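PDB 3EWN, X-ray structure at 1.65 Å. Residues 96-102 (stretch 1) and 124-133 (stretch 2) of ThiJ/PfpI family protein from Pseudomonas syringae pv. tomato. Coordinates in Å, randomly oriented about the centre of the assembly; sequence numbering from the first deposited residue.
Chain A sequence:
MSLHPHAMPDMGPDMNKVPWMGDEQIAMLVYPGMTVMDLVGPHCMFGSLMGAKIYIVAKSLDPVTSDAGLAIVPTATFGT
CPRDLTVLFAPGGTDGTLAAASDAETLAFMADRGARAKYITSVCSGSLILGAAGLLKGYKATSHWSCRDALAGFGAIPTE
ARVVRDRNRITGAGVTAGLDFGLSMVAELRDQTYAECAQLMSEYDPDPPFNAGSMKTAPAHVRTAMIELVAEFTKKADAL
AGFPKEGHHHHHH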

ATOM      1  N   GLY A  96       1.989  18.302  -2.560  1.00  9.17           N
ATOM      2  CA  GLY A  96       1.728  18.188  -1.136  1.00  8.62           C
ATOM      3  C   GLY A  96       3.014  18.025  -0.347  1.00  8.78           C
ATOM      4  O   GLY A  96       3.130  18.498   0.785  1.00  8.15           O
ATOM      5  N   THR A  97       3.980  17.349  -0.958  1.00  8.15           N
ATOM      6  CA  THR A  97       5.280  17.100  -0.346  1.00  7.06           C
ATOM      7  C   THR A  97       6.114  18.380  -0.314  1.00  8.56           C
ATOM      8  O   THR A  97       6.832  18.643   0.653  1.00  9.54           O
ATOM      9  N   LEU A  98       6.028  19.168  -1.383  1.00  8.67           N
ATOM     10  CA  LEU A  98       6.763  20.423  -1.456  1.00  9.04           C
ATOM     11  C   LEU A  98       6.203  21.362  -0.393  1.00 10.08           C
ATOM     12  O   LEU A  98       6.946  22.100   0.256  1.00 10.22           O
ATOM     13  N   ALA A  99       4.885  21.334  -0.222  1.00  8.92           N
ATOM     14  CA  ALA A  99       4.238  22.176   0.776  1.00  8.89           C
ATOM     15  C   ALA A  99       4.705  21.759   2.167  1.00  9.98           C
ATOM     16  O   ALA A  99       5.046  22.599   2.996  1.00 10.49           O
ATOM     17  N   ALA A 100       4.722  20.458   2.425  1.00  8.83           N
ATOM     18  CA  ALA A 100       5.163  19.962   3.724  1.00  9.34           C
ATOM     19  C   ALA A 100       6.633  20.312   3.978  1.00  9.21           C
ATOM     20  O   ALA A 100       7.004  20.683   5.092  1.00  9.92           O
ATOM     21  N   ALA A 101       7.457  20.205   2.940  1.00  7.60           N
ATOM     22  CA  ALA A 101       8.884  20.497   3.054  1.00  9.50           C
ATOM     23  C   ALA A 101       9.173  21.991   3.152  1.00 10.78           C
ATOM     24  O   ALA A 101      10.321  22.387   3.345  1.00 11.58           O
ATOM     25  N   SER A 102       8.132  22.811   3.017  1.00 11.40           N
ATOM     26  CA  SER A 102       8.272  24.267   3.093  1.00 13.07           C
ATOM     27  C   SER A 102       7.507  24.850   4.279  1.00 13.37           C
ATOM     28  O   SER A 102       7.494  26.066   4.484  1.00 15.44           O
ATOM     29  N   CYS A 124      10.246   7.457  -1.167  1.00  6.34           N
ATOM     30  CA  CYS A 124       9.889   8.340  -2.269  1.00  6.83           C
ATOM     31  C   CYS A 124      10.345   9.782  -2.020  1.00  7.46           C
ATOM     32  O   CYS A 124      11.405  10.008  -1.440  1.00  7.79           O
ATOM     33  N   SER A 125       9.543  10.761  -2.437  1.00  6.41           N
ATOM     34  CA  SER A 125       9.929  12.160  -2.253  1.00  6.88           C
ATOM     35  C   SER A 125       9.950  12.586  -0.789  1.00  6.97           C
ATOM     36  O   SER A 125      10.228  13.742  -0.476  1.00  7.27           O
ATOM     37  N   GLY A 126       9.651  11.654   0.110  1.00  6.59           N
ATOM     38  CA  GLY A 126       9.681  11.978   1.522  1.00  6.95           C
ATOM     39  C   GLY A 126      11.079  12.412   1.939  1.00  6.32           C
ATOM     40  O   GLY A 126      11.250  13.111   2.933  1.00  5.18           O
ATOM     41  N   SER A 127      12.091  11.999   1.182  1.00  5.91           N
ATOM     42  CA  SER A 127      13.452  12.384   1.529  1.00  6.04           C
ATOM     43  C   SER A 127      13.699  13.881   1.317  1.00  7.63           C
ATOM     44  O   SER A 127      14.701  14.415   1.781  1.00  7.55           O
ATOM     45  N   LEU A 128      12.791  14.560   0.618  1.00  7.49           N
ATOM     46  CA  LEU A 128      12.941  16.004   0.423  1.00  7.41           C
ATOM     47  C   LEU A 128      12.603  16.658   1.762  1.00  7.06           C
ATOM     48  O   LEU A 128      13.168  17.687   2.125  1.00  6.99           O
ATOM     49  N   ILE A 129      11.672  16.050   2.491  1.00  6.08           N
ATOM     50  CA  ILE A 129      11.272  16.569   3.789  1.00  6.42           C
ATOM     51  C   ILE A 129      12.418  16.369   4.780  1.00  6.84           C
ATOM     52  O   ILE A 129      12.734  17.275   5.549  1.00  7.09           O
ATOM     53  N   LEU A 130      13.048  15.192   4.748  1.00  6.68           N
ATOM     54  CA  LEU A 130      14.175  14.905   5.639  1.00  7.63           C
ATOM     55  C   LEU A 130      15.306  15.883   5.350  1.00  8.03           C
ATOM     56  O   LEU A 130      15.965  16.383   6.263  1.00  8.03           O
ATOM     57  N   GLY A 131      15.536  16.141   4.069  1.00  6.86           N
ATOM     58  CA  GLY A 131      16.598  17.054   3.690  1.00  7.16           C
ATOM     59  C   GLY A 131      16.306  18.481   4.110  1.00  8.18           C
ATOM     60  O   GLY A 131      17.164  19.157   4.673  1.00  8.82           O
ATOM     61  N   ALA A 132      15.092  18.946   3.838  1.00  8.40           N
ATOM     62  CA  ALA A 132      14.713  20.309   4.191  1.00  8.39           C
ATOM     63  C   ALA A 132      14.727  20.518   5.703  1.00  9.49           C
ATOM     64  O   ALA A 132      14.891  21.641   6.174  1.00 10.99           O
ATOM     65  N   ALA A 133      14.559  19.436   6.459  1.00  8.43           N
ATOM     66  CA  ALA A 133      14.563  19.516   7.916  1.00  8.53           C
ATOM     67  C   ALA A 133      15.989  19.453   8.445  1.00  9.18           C
ATOM     68  O   ALA A 133      16.209  19.496   9.654  1.00  9.92           O
TER

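Two helical segments running nearly parallel, their axes inclined by 12° and 9.0 Å apart at closest approach, meet here in a small, mostly apolar contact built from alanine, leucine and isoleucine, with one pair of hydroxyls at its beginning. The contact buries 313 Å² in total, counting both sides.

Toward the C-terminal ends of the two stretches, Ala 101 packs closely. Its CA-to-CB bond points toward the second stretch, and Ala 101 CA lies 4.7 Å from Ile 129 CA, an approach that the short methyl side chain accommodates. Ala 101 CB rests 4.1 Å from Ile 129 CG1, 4.2 Å from Leu 128 O and 4.2 Å from Ala 132 CB. Ala 132 also points toward its neighbour, and its CB lies 3.5 Å from Ala 101 O, so at this end small side chains pack directly against backbone.

Ile 129 leaves its backbone sideways, but its extended m,t conformation (chi1 -66°, chi2 172°) brings the end of the chain nearer: CD1 reaches Ala 100 CB at 4.0 Å, while CG1 also meets Thr 97 CG2 at 4.1 Å. The longer aliphatic chain thus fills space beside the alanines. Leu 98 starts out pointing away, yet as an m,t rotamer it carries CD2 back to 4.3 Å from CD1 of Leu 128, itself m,t and directed toward the first stretch.

Thr 97, rotamer m, and Ser 125, rotamer p, both point toward the other stretch. Threonine suits this mixed environment: Thr 97 CG2 packs against Ile 129 but also lies 3.6 Å from Ser 125 OG, so methyl and hydroxyl alike border the serine. Thr 97 OG1 and Ser 125 OG are 3.4 Å apart, and both are hydrogen-bonded elsewhere in the structure. At the far end of stretch 1, Ser 102 points away from the contact; its OG donates a hydrogen bond to Leu 98 O at 2.8 Å, satisfying the hydroxyl within its own segment.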

ATOM      1  CB  THR A  97       6.047  16.031  -1.137  1.00  6.99           C
ATOM      2  OG1 THR A  97       5.266  14.829  -1.187  1.00  8.34           O
ATOM      3  CG2 THR A  97       7.399  15.746  -0.485  1.00  7.85           C
ATOM      4  CB  LEU A  98       6.612  21.043  -2.848  1.00  9.89           C
ATOM      5  CG  LEU A  98       7.201  20.217  -3.997  1.00  9.37           C
ATOM      6  CD1 LEU A  98       6.769  20.807  -5.333  1.00 11.02           C
ATOM      7  CD2 LEU A  98       8.728  20.197  -3.880  1.00 10.68           C
ATOM      8  CB  ALA A  99       2.719  22.053   0.674  1.00 10.11           C
ATOM      9  CB  ALA A 100       4.961  18.452   3.808  1.00  9.98           C
ATOM     10  CB  ALA A 101       9.634  19.901   1.863  1.00  7.47           C
ATOM     11  CB  SER A 102       7.751  24.916   1.806  1.00 13.84           C
ATOM     12  OG  SER A 102       8.434  24.415   0.676  1.00 19.41           O
ATOM     13  CB  CYS A 124       8.371   8.277  -2.468  1.00  8.75           C
ATOM     14  SG  CYS A 124       7.769   8.817  -4.077  1.00 12.38           S
ATOM     15  CB  SER A 125       9.006  13.088  -3.050  1.00  7.39           C
ATOM     16  OG  SER A 125       7.657  12.930  -2.659  1.00  7.92           O
ATOM     17  CB  SER A 127      14.473  11.539   0.751  1.00  7.09           C
ATOM     18  OG  SER A 127      14.091  11.349  -0.599  1.00  7.13           O
ATOM     19  CB  LEU A 128      11.981  16.531  -0.652  1.00  5.96           C
ATOM     20  CG  LEU A 128      12.137  16.081  -2.107  1.00  6.53           C
ATOM     21  CD1 LEU A 128      11.063  16.769  -2.948  1.00  6.84           C
ATOM     22  CD2 LEU A 128      13.525  16.414  -2.644  1.00  8.75           C
ATOM     23  CB  ILE A 129       9.988  15.866   4.301  1.00  4.51           C
ATOM     24  CG1 ILE A 129       8.808  16.214   3.388  1.00  5.11           C
ATOM     25  CG2 ILE A 129       9.697  16.283   5.746  1.00  6.13           C
ATOM     26  CD1 ILE A 129       7.527  15.421   3.683  1.00  7.17           C
ATOM     27  CB  LEU A 130      14.708  13.481   5.422  1.00  7.99           C
ATOM     28  CG  LEU A 130      13.817  12.277   5.722  1.00  7.58           C
ATOM     29  CD1 LEU A 130      14.648  11.010   5.584  1.00  7.68           C
ATOM     30  CD2 LEU A 130      13.236  12.382   7.124  1.00  8.28           C
ATOM     31  CB  ALA A 132      13.329  20.634   3.627  1.00  8.35           C
ATOM     32  CB  ALA A 133      13.730  18.379   8.515  1.00  9.35           C
TER